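Local coordinates for GTPase activator-like protein (Chaetomium thermophilum, PDB 5HIU) that probably stimulates GTP hydrolysis by a small GTPase as part of full-length TSC2, of which this chain is the N-terminal helical part, at residues A[226-231]-A[266-271]; A[258-263]-A[315-320]; A[67-72]-A[79-84]; A[104-109]-A[120-125]. One frame throughout, in Å; residues are numbered along the deposited sequence.

The four contacts show how an elongated, all-helical chain is held together by helices and a connecting turn packed on near neighbours, as in an alpha-solenoid. Contacts 1 and 2 pair up near the middle, their centres about 12 Å apart: Q266 of contact 1 probably hydrogen-bonds through NE2 to H259 O of contact 2, and I258 packs on L227 and I231. Contacts 3 and 4 make a second pair toward the N terminus, also with centres about 12 Å apart, joined where W82 touches the backbone of L106. The pairs stay separate, with about 14 Å between the nearest atoms of contacts 1 and 4. None of the four belongs to a known catalytic or ligand site.

Contact 1 (A[226-231]-A[266-271]); sequences DLRACI and QKEAWH
I231 and A269 mark the closest approach of two nearly parallel helical segments, with 6.6 Å between the CA atom of I231 and that of A269. The axes of 226-231 and 266-271 come within 10.1 Å and cross at 18°. I231 points at the second segment, while R228, one turn earlier, starts off across the interface and only its end turns in. One part of the interface is ionic. R228 extends from the backbone and then turns sharply at its third torsion (-89°), which swings the guanidinium toward E268. NE and NH2 of R228 converge on a single carboxylate oxygen, E268 OE2, and NH2 lies 3.3 Å from it. Both hydrogen bonds are weak and bent, in keeping with guanidinium and carboxylate planes that stand 81° apart instead of meeting flat as a paired fork. This suggests that charge matters more than alignment in this salt bridge between two partly exposed residues. R228 NH1 also has a long, weak ion pair with D225. Next to the salt bridge I231 packs on the backbone of E268 and on A269: its CG2 comes to within 3.7 Å of the backbone oxygen E268 O, while its CD1 lies 4.4 Å from A269 CB, a loose touch between two methyls. Helix 245-261, which connects the two helices in sequence, completes the packing: its I258 touches I231 and its H259 touches A269. Beyond the first segment, F188 of helix 179-198 packs against D226, A229 and C230.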
# COMPACT_ATOMS: atom_id res chain seq x y z
N ASP A 226 4.62 -7.56 -3.10
CA ASP A 226 3.20 -7.24 -3.01
C ASP A 226 2.96 -6.06 -2.06
O ASP A 226 2.13 -5.20 -2.33
CB ASP A 226 2.39 -8.44 -2.51
CG ASP A 226 2.45 -9.64 -3.45
OD1 ASP A 226 2.81 -9.47 -4.64
OD2 ASP A 226 2.11 -10.77 -3.00
N LEU A 227 3.66 -6.01 -0.93
CA LEU A 227 3.47 -4.89 0.00
C LEU A 227 4.02 -3.61 -0.58
O LEU A 227 3.42 -2.56 -0.44
CB LEU A 227 4.17 -5.13 1.33
CG LEU A 227 3.56 -6.13 2.27
CD1 LEU A 227 4.47 -6.30 3.46
CD2 LEU A 227 2.18 -5.69 2.71
N ARG A 228 5.19 -3.71 -1.18
CA ARG A 228 5.80 -2.55 -1.79
C ARG A 228 4.80 -2.06 -2.81
O ARG A 228 4.50 -0.87 -2.88
CB ARG A 228 7.14 -2.91 -2.42
CG ARG A 228 7.75 -1.81 -3.26
CD ARG A 228 9.10 -2.21 -3.84
NE ARG A 228 10.20 -1.89 -2.94
CZ ARG A 228 10.72 -2.71 -2.02
NH1 ARG A 228 10.27 -3.95 -1.85
NH2 ARG A 228 11.71 -2.27 -1.26
N ALA A 229 4.24 -3.00 -3.56
CA ALA A 229 3.36 -2.67 -4.67
C ALA A 229 2.08 -2.01 -4.17
O ALA A 229 1.69 -0.99 -4.71
CB ALA A 229 3.05 -3.91 -5.51
N CYS A 230 1.46 -2.58 -3.14
CA CYS A 230 0.25 -2.01 -2.56
C CYS A 230 0.46 -0.64 -1.96
O CYS A 230 -0.44 0.19 -1.99
CB CYS A 230 -0.30 -2.92 -1.47
SG CYS A 230 -0.86 -4.47 -2.14
N ILE A 231 1.64 -0.39 -1.40
CA ILE A 231 1.95 0.93 -0.89
C ILE A 231 1.97 1.92 -2.03
O ILE A 231 1.45 3.04 -1.92
CB ILE A 231 3.30 0.96 -0.16
CG1 ILE A 231 3.17 0.24 1.17
CG2 ILE A 231 3.76 2.39 0.10
CD1 ILE A 231 4.52 -0.20 1.72
N GLN A 266 10.05 0.54 5.51
CA GLN A 266 9.70 1.64 6.40
C GLN A 266 9.72 2.96 5.66
O GLN A 266 8.82 3.78 5.83
CB GLN A 266 10.63 1.70 7.62
CG GLN A 266 10.08 2.54 8.76
CD GLN A 266 10.99 2.58 9.99
OE1 GLN A 266 11.92 3.39 10.06
NE2 GLN A 266 10.70 1.72 10.97
N LYS A 267 10.75 3.18 4.86
CA LYS A 267 10.88 4.44 4.13
C LYS A 267 9.71 4.63 3.13
O LYS A 267 9.04 5.68 3.13
CB LYS A 267 12.26 4.55 3.48
CG LYS A 267 12.60 3.43 2.51
CD LYS A 267 14.02 3.52 1.96
CE LYS A 267 14.21 2.57 0.78
NZ LYS A 267 15.65 2.41 0.43
N GLU A 268 9.42 3.58 2.36
CA GLU A 268 8.28 3.58 1.45
C GLU A 268 6.95 3.91 2.13
O GLU A 268 6.21 4.75 1.65
CB GLU A 268 8.15 2.25 0.69
CG GLU A 268 9.01 2.16 -0.57
CD GLU A 268 10.32 1.46 -0.33
OE1 GLU A 268 10.78 1.43 0.83
OE2 GLU A 268 10.89 0.92 -1.31
N ALA A 269 6.66 3.28 3.26
CA ALA A 269 5.43 3.54 4.01
C ALA A 269 5.44 4.95 4.61
O ALA A 269 4.41 5.61 4.70
CB ALA A 269 5.24 2.50 5.13
N TRP A 270 6.59 5.42 5.06
CA TRP A 270 6.56 6.71 5.69
C TRP A 270 6.24 7.72 4.60
O TRP A 270 5.45 8.66 4.80
CB TRP A 270 7.88 7.04 6.39
CG TRP A 270 7.89 8.46 6.70
CD1 TRP A 270 8.66 9.41 6.13
CD2 TRP A 270 7.01 9.13 7.58
NE1 TRP A 270 8.33 10.64 6.62
CE2 TRP A 270 7.30 10.49 7.51
CE3 TRP A 270 5.98 8.70 8.42
CZ2 TRP A 270 6.62 11.44 8.26
CZ3 TRP A 270 5.29 9.65 9.16
CH2 TRP A 270 5.63 10.99 9.09
N HIS A 271 6.81 7.51 3.42
CA HIS A 271 6.58 8.43 2.31
C HIS A 271 5.08 8.56 2.05
O HIS A 271 4.51 9.65 1.97
CB HIS A 271 7.30 7.94 1.07
CG HIS A 271 7.40 8.98 0.00
ND1 HIS A 271 6.41 9.17 -0.94
CD2 HIS A 271 8.36 9.90 -0.26
CE1 HIS A 271 6.76 10.16 -1.74
NE2 HIS A 271 7.94 10.61 -1.35

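Contact 2 (A[258-263]-A[315-320]); sequences IHCLVP and ALSVLQ
Here the C-terminal end of one solenoid helix, 245-261, leans on the last turns of helix 302-322, so that H259 and C260 meet S317 and V318. The backbones come nearest at C260 and S317, whose CA atoms are 5.9 Å apart, and V262 is already the first residue to leave helical geometry. H259 carries most of the contact. Its CG stands anti to the backbone N (chi1 179°), which projects the imidazole straight out from its helix toward the neighbour. The leading corner of the ring, the bond from CD2 to NE2, is what arrives at the serine: CD2 is 3.0 Å from S317 OG, and NE2 is 3.2 Å from the same oxygen. The hydroxyl approaches the ring obliquely. V318 brings one methyl to the ring at CD2, on the side of CG, with V318 CG2 lying 3.5 Å from H259 CD2, and the two side chains are skewed relative to each other. Alongside, the contact is looser: C260 CB and S317 CB are 4.1 Å apart. Around this site H259 also packs on W270 of helix 266-277, while V318 reaches I273 of that helix and L289 of helix 281-294. The chemistry is therefore mixed. A hydroxyl and a methyl both crowd the imidazole, so the junction pairs a polar group and an aliphatic one with a single ring and joins polar to apolar contact.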
# COMPACT_ATOMS: atom_id res chain seq x y z
N ILE A 258 2.85 -1.69 8.61
CA ILE A 258 3.95 -2.05 7.72
C ILE A 258 5.17 -1.24 8.13
O ILE A 258 6.28 -1.76 8.20
CB ILE A 258 3.61 -1.77 6.26
CG1 ILE A 258 2.61 -2.79 5.74
CG2 ILE A 258 4.86 -1.81 5.39
CD1 ILE A 258 1.78 -2.28 4.57
N HIS A 259 4.92 0.04 8.40
CA HIS A 259 5.94 0.98 8.84
C HIS A 259 6.72 0.47 10.01
O HIS A 259 7.94 0.55 10.04
CB HIS A 259 5.28 2.28 9.27
CG HIS A 259 6.23 3.31 9.76
ND1 HIS A 259 7.21 3.86 8.96
CD2 HIS A 259 6.33 3.91 10.96
CE1 HIS A 259 7.88 4.76 9.66
NE2 HIS A 259 7.38 4.80 10.88
N CYS A 260 5.99 -0.03 10.99
CA CYS A 260 6.61 -0.56 12.17
C CYS A 260 7.19 -1.94 11.89
O CYS A 260 8.41 -2.12 12.00
CB CYS A 260 5.59 -0.63 13.29
SG CYS A 260 6.45 -0.97 14.82
N LEU A 261 6.33 -2.87 11.49
CA LEU A 261 6.65 -4.31 11.46
C LEU A 261 7.50 -4.78 10.30
O LEU A 261 8.10 -5.82 10.41
CB LEU A 261 5.37 -5.15 11.47
CG LEU A 261 4.42 -4.90 12.64
CD1 LEU A 261 3.13 -5.67 12.49
CD2 LEU A 261 5.08 -5.27 13.95
N VAL A 262 7.55 -4.05 9.18
CA VAL A 262 8.29 -4.51 8.00
C VAL A 262 9.42 -3.54 7.69
O VAL A 262 9.37 -2.81 6.72
CB VAL A 262 7.39 -4.68 6.75
CG1 VAL A 262 8.20 -5.27 5.60
CG2 VAL A 262 6.22 -5.58 7.08
N PRO A 263 10.48 -3.59 8.49
CA PRO A 263 11.51 -2.56 8.46
C PRO A 263 12.04 -2.23 7.06
O PRO A 263 12.30 -1.06 6.79
CB PRO A 263 12.63 -3.16 9.34
CG PRO A 263 12.36 -4.62 9.40
CD PRO A 263 10.86 -4.72 9.35
N ALA A 315 1.30 3.12 15.62
CA ALA A 315 0.95 4.49 16.01
C ALA A 315 2.11 5.19 16.68
O ALA A 315 2.38 6.35 16.41
CB ALA A 315 -0.25 4.49 16.95
N LEU A 316 2.81 4.47 17.55
CA LEU A 316 4.00 5.00 18.19
C LEU A 316 5.05 5.33 17.15
O LEU A 316 5.66 6.40 17.16
CB LEU A 316 4.57 3.98 19.19
CG LEU A 316 4.19 4.09 20.68
CD1 LEU A 316 2.74 4.48 20.93
CD2 LEU A 316 4.53 2.79 21.38
N SER A 317 5.29 4.38 16.26
CA SER A 317 6.31 4.51 15.25
C SER A 317 6.04 5.74 14.39
O SER A 317 6.93 6.56 14.14
CB SER A 317 6.31 3.25 14.36
OG SER A 317 7.50 3.13 13.61
N VAL A 318 4.79 5.85 13.96
CA VAL A 318 4.40 6.90 13.03
C VAL A 318 4.34 8.22 13.77
O VAL A 318 4.70 9.26 13.21
CB VAL A 318 3.04 6.57 12.34
CG1 VAL A 318 2.48 7.78 11.64
CG2 VAL A 318 3.21 5.43 11.35
N LEU A 319 3.92 8.17 15.03
CA LEU A 319 3.85 9.38 15.86
C LEU A 319 5.24 9.93 16.14
O LEU A 319 5.46 11.12 16.08
CB LEU A 319 3.10 9.12 17.18
CG LEU A 319 1.58 9.14 17.04
CD1 LEU A 319 0.85 8.58 18.27
CD2 LEU A 319 1.12 10.56 16.75
N GLN A 320 6.17 9.06 16.45
CA GLN A 320 7.52 9.51 16.72
C GLN A 320 8.05 10.22 15.50
O GLN A 320 8.72 11.22 15.61
CB GLN A 320 8.41 8.32 17.04
CG GLN A 320 9.87 8.66 17.19
CD GLN A 320 10.66 7.50 17.74
OE1 GLN A 320 10.18 6.72 18.59
NE2 GLN A 320 11.88 7.35 17.26

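Contact 3 (A[67-72]-A[79-84]); sequences DMIHPE and QASWEL
I69 lays its terminal methyl over the indole of W82. CD1 sits 3.4 Å from the centroid of the five-membered ring and 9° off its normal, a CH-pi contact made almost squarely above that ring, although it falls toward the rim of the indole as a whole. The isoleucine stem and the aromatic side chain cross at about a right angle. What brings the methyl there is a second bend in the isoleucine chain, chi2 -51°, which folds CD1 toward helix 75-89; the same methyl then lies 3.2 Å from the backbone atom W82 N and 3.3 Å from S81 OG. S81 is shared between neighbours: its OG is 3.5 Å from I69 CG1 and equally 3.5 Å from M68 CB, so both M68 and I69 of the 3-10 turn touch the one serine. The hydroxyl is not left without a polar partner, since S81 OG hydrogen-bonds to the backbone oxygen of A65, at the end of the preceding helix. The indole is held too. W82 NE1 bonds to D114 OD2, and Y117 meets the ring with its plane almost parallel, which together probably hold the indole in the orientation that presents its face to I69. M68 extends past the serine to touch L31 and V40 of the first two helices. The turn itself is bound by N73 ND2, which bonds to the backbone oxygens of D67 and H70. This is the geometry of a helical hairpin within an alpha-solenoid: a short 3-10 turn after helix 59-65 packs back onto the helix that follows it.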
# COMPACT_ATOMS: atom_id res chain seq x y z
N ASP A 67 -13.44 -14.84 -31.81
CA ASP A 67 -14.04 -16.10 -31.36
C ASP A 67 -13.02 -17.15 -30.94
O ASP A 67 -13.32 -17.98 -30.08
CB ASP A 67 -14.95 -16.69 -32.43
CG ASP A 67 -14.19 -17.13 -33.65
OD1 ASP A 67 -13.71 -18.28 -33.68
OD2 ASP A 67 -14.06 -16.32 -34.59
N MET A 68 -11.82 -17.11 -31.53
CA MET A 68 -10.76 -18.09 -31.23
C MET A 68 -10.22 -18.00 -29.79
O MET A 68 -9.57 -18.93 -29.31
CB MET A 68 -9.60 -17.94 -32.21
CG MET A 68 -9.98 -18.16 -33.66
SD MET A 68 -8.67 -17.80 -34.84
CE MET A 68 -7.61 -19.23 -34.56
N ILE A 69 -10.49 -16.88 -29.12
CA ILE A 69 -10.13 -16.63 -27.72
C ILE A 69 -11.05 -17.35 -26.76
O ILE A 69 -10.76 -17.46 -25.60
CB ILE A 69 -10.24 -15.12 -27.45
CG1 ILE A 69 -9.23 -14.36 -28.29
CG2 ILE A 69 -10.04 -14.76 -25.99
CD1 ILE A 69 -7.83 -14.87 -28.19
N HIS A 70 -12.18 -17.84 -27.25
CA HIS A 70 -13.17 -18.44 -26.38
C HIS A 70 -12.55 -19.62 -25.65
O HIS A 70 -11.77 -20.36 -26.25
CB HIS A 70 -14.38 -18.88 -27.20
CG HIS A 70 -15.58 -19.22 -26.38
ND1 HIS A 70 -16.08 -20.50 -26.30
CD2 HIS A 70 -16.38 -18.46 -25.60
CE1 HIS A 70 -17.14 -20.51 -25.51
NE2 HIS A 70 -17.34 -19.28 -25.07
N PRO A 71 -12.88 -19.80 -24.36
CA PRO A 71 -12.20 -20.86 -23.60
C PRO A 71 -12.46 -22.28 -24.09
O PRO A 71 -11.71 -23.19 -23.74
CB PRO A 71 -12.73 -20.68 -22.17
CG PRO A 71 -13.40 -19.35 -22.14
CD PRO A 71 -13.88 -19.09 -23.54
N GLU A 72 -13.53 -22.47 -24.88
CA GLU A 72 -13.86 -23.78 -25.46
C GLU A 72 -12.79 -24.25 -26.46
O GLU A 72 -12.65 -25.46 -26.70
CB GLU A 72 -15.24 -23.76 -26.15
CG GLU A 72 -15.20 -23.43 -27.65
CD GLU A 72 -16.58 -23.30 -28.30
OE1 GLU A 72 -17.52 -22.77 -27.66
OE2 GLU A 72 -16.72 -23.71 -29.47
N GLN A 79 -4.26 -19.03 -27.89
CA GLN A 79 -2.99 -18.35 -27.78
C GLN A 79 -2.64 -17.57 -29.03
O GLN A 79 -2.37 -16.38 -28.95
CB GLN A 79 -1.87 -19.34 -27.40
CG GLN A 79 -1.89 -19.61 -25.90
CD GLN A 79 -1.00 -20.74 -25.44
OE1 GLN A 79 0.13 -20.89 -25.89
NE2 GLN A 79 -1.50 -21.53 -24.50
N ALA A 80 -2.66 -18.23 -30.18
CA ALA A 80 -2.29 -17.56 -31.43
C ALA A 80 -3.23 -16.39 -31.75
O ALA A 80 -2.84 -15.43 -32.42
CB ALA A 80 -2.25 -18.55 -32.59
N SER A 81 -4.47 -16.48 -31.27
CA SER A 81 -5.45 -15.41 -31.42
C SER A 81 -5.16 -14.24 -30.48
O SER A 81 -5.23 -13.08 -30.88
CB SER A 81 -6.86 -15.97 -31.19
OG SER A 81 -7.87 -15.00 -31.44
N TRP A 82 -4.86 -14.54 -29.22
CA TRP A 82 -4.52 -13.50 -28.25
C TRP A 82 -3.37 -12.66 -28.73
O TRP A 82 -3.35 -11.45 -28.56
CB TRP A 82 -4.09 -14.10 -26.93
CG TRP A 82 -5.17 -14.44 -26.03
CD1 TRP A 82 -5.48 -15.67 -25.57
CD2 TRP A 82 -6.07 -13.54 -25.42
NE1 TRP A 82 -6.54 -15.60 -24.71
CE2 TRP A 82 -6.92 -14.30 -24.60
CE3 TRP A 82 -6.25 -12.16 -25.49
CZ2 TRP A 82 -7.95 -13.73 -23.86
CZ3 TRP A 82 -7.27 -11.59 -24.75
CH2 TRP A 82 -8.11 -12.38 -23.94
N GLU A 83 -2.39 -13.32 -29.30
CA GLU A 83 -1.21 -12.63 -29.79
C GLU A 83 -1.52 -11.74 -30.96
O GLU A 83 -0.88 -10.70 -31.15
CB GLU A 83 -0.16 -13.65 -30.15
CG GLU A 83 0.25 -14.43 -28.92
CD GLU A 83 1.31 -15.43 -29.21
OE1 GLU A 83 1.16 -16.20 -30.20
OE2 GLU A 83 2.27 -15.44 -28.40
N LEU A 84 -2.52 -12.13 -31.74
CA LEU A 84 -2.93 -11.36 -32.88
C LEU A 84 -3.73 -10.17 -32.39
O LEU A 84 -3.61 -9.07 -32.94
CB LEU A 84 -3.74 -12.22 -33.83
CG LEU A 84 -4.57 -11.51 -34.89
CD1 LEU A 84 -3.67 -10.88 -35.94
CD2 LEU A 84 -5.54 -12.50 -35.52

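Contact 4 (A[104-109]-A[120-125]); sequences HTLTGP and VALEQL
L106, on the last turn of helix 96-107, reaches into the face of helix 115-126 formed by A121, L122 and L125. Its CB comes first, 4.1 Å from A121 CB, at the level where the backbones are nearest. The next bond takes an unusual course: CG lies between the backbone N and the carbonyl carbon (chi1 81°), and from that position the side chain splits into two branches that address different neighbours. CD1 goes to L122, 3.9 Å from its CB, with the L122 backbone nitrogen equally distant. CD2 takes the other direction, 3.9 Å from A121 CB and 3.7 Å from L125 CD2, so that two methyls meet end to end. L106 and L122 cross at about a right angle, whereas the approach of L106 to L125 is oblique. W82 of helix 75-89 backs L106 from another helix, F103 packs on L122 and L125, and helix 139-163 reaches L122 through M139, L142 and W146. Two backbone oxygens have side-chain donors: that of L106 receives a hydrogen bond from Q118 NE2, and that of L125 one from R99 NH1. Between these segments the side chains meet without any hydrogen bond or charge, so the join depends on the burial of aliphatic surface and on dispersion, with one leucine fork fitted among three partners.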
# COMPACT_ATOMS: atom_id res chain seq x y z
N HIS A 104 -14.31 -5.25 -24.32
CA HIS A 104 -15.23 -6.29 -23.88
C HIS A 104 -14.85 -7.66 -24.37
O HIS A 104 -15.08 -8.65 -23.67
CB HIS A 104 -16.64 -5.92 -24.27
CG HIS A 104 -17.14 -4.73 -23.52
ND1 HIS A 104 -17.33 -3.50 -24.11
CD2 HIS A 104 -17.42 -4.57 -22.21
CE1 HIS A 104 -17.74 -2.63 -23.20
NE2 HIS A 104 -17.81 -3.26 -22.04
N THR A 105 -14.25 -7.71 -25.56
CA THR A 105 -13.68 -8.95 -26.07
C THR A 105 -12.54 -9.43 -25.17
O THR A 105 -12.51 -10.59 -24.75
CB THR A 105 -13.13 -8.73 -27.49
OG1 THR A 105 -14.18 -8.35 -28.37
CG2 THR A 105 -12.44 -9.97 -28.03
N LEU A 106 -11.59 -8.55 -24.87
CA LEU A 106 -10.42 -8.97 -24.14
C LEU A 106 -10.64 -9.20 -22.65
O LEU A 106 -9.89 -9.94 -22.04
CB LEU A 106 -9.27 -7.99 -24.36
CG LEU A 106 -9.25 -6.71 -23.53
CD1 LEU A 106 -8.63 -6.88 -22.14
CD2 LEU A 106 -8.50 -5.63 -24.31
N THR A 107 -11.66 -8.60 -22.05
CA THR A 107 -11.81 -8.60 -20.60
C THR A 107 -12.78 -9.62 -20.07
O THR A 107 -12.71 -9.97 -18.89
CB THR A 107 -12.30 -7.25 -20.08
OG1 THR A 107 -13.48 -6.86 -20.79
CG2 THR A 107 -11.26 -6.22 -20.27
N GLY A 108 -13.69 -10.08 -20.92
CA GLY A 108 -14.74 -11.01 -20.52
C GLY A 108 -14.28 -12.45 -20.31
O GLY A 108 -13.08 -12.70 -20.17
N PRO A 109 -15.24 -13.39 -20.25
CA PRO A 109 -14.98 -14.82 -20.07
C PRO A 109 -13.78 -15.31 -20.85
O PRO A 109 -13.76 -15.23 -22.07
CB PRO A 109 -16.26 -15.47 -20.61
CG PRO A 109 -17.34 -14.47 -20.34
CD PRO A 109 -16.69 -13.11 -20.18
N VAL A 120 -1.85 -8.15 -20.65
CA VAL A 120 -1.05 -7.47 -21.66
C VAL A 120 -1.96 -6.74 -22.67
O VAL A 120 -1.72 -5.59 -23.04
CB VAL A 120 -0.09 -8.44 -22.38
CG1 VAL A 120 0.53 -7.79 -23.59
CG2 VAL A 120 0.99 -8.95 -21.43
N ALA A 121 -3.03 -7.40 -23.09
CA ALA A 121 -3.96 -6.78 -23.99
C ALA A 121 -4.44 -5.49 -23.39
O ALA A 121 -4.38 -4.42 -24.03
CB ALA A 121 -5.14 -7.68 -24.27
N LEU A 122 -4.93 -5.56 -22.17
CA LEU A 122 -5.50 -4.37 -21.56
C LEU A 122 -4.43 -3.28 -21.45
O LEU A 122 -4.64 -2.13 -21.81
CB LEU A 122 -6.11 -4.69 -20.21
CG LEU A 122 -6.85 -3.52 -19.57
CD1 LEU A 122 -7.93 -2.95 -20.49
CD2 LEU A 122 -7.48 -3.96 -18.27
N GLU A 123 -3.26 -3.68 -20.96
CA GLU A 123 -2.13 -2.79 -20.83
C GLU A 123 -1.85 -2.09 -22.16
O GLU A 123 -1.66 -0.88 -22.18
CB GLU A 123 -0.93 -3.59 -20.34
CG GLU A 123 0.43 -2.94 -20.52
CD GLU A 123 1.54 -3.90 -20.14
OE1 GLU A 123 1.60 -4.26 -18.95
OE2 GLU A 123 2.34 -4.31 -21.02
N GLN A 124 -1.83 -2.86 -23.26
CA GLN A 124 -1.56 -2.30 -24.58
C GLN A 124 -2.72 -1.50 -25.10
O GLN A 124 -2.50 -0.51 -25.77
CB GLN A 124 -1.23 -3.39 -25.58
CG GLN A 124 0.07 -4.10 -25.28
CD GLN A 124 1.27 -3.17 -25.20
OE1 GLN A 124 1.54 -2.39 -26.13
NE2 GLN A 124 2.01 -3.25 -24.09
N LEU A 125 -3.94 -1.93 -24.82
CA LEU A 125 -5.12 -1.19 -25.25
C LEU A 125 -5.10 0.20 -24.64
O LEU A 125 -5.37 1.20 -25.31
CB LEU A 125 -6.41 -1.91 -24.83
CG LEU A 125 -7.73 -1.29 -25.30
CD1 LEU A 125 -7.78 -1.30 -26.82
CD2 LEU A 125 -8.97 -1.96 -24.72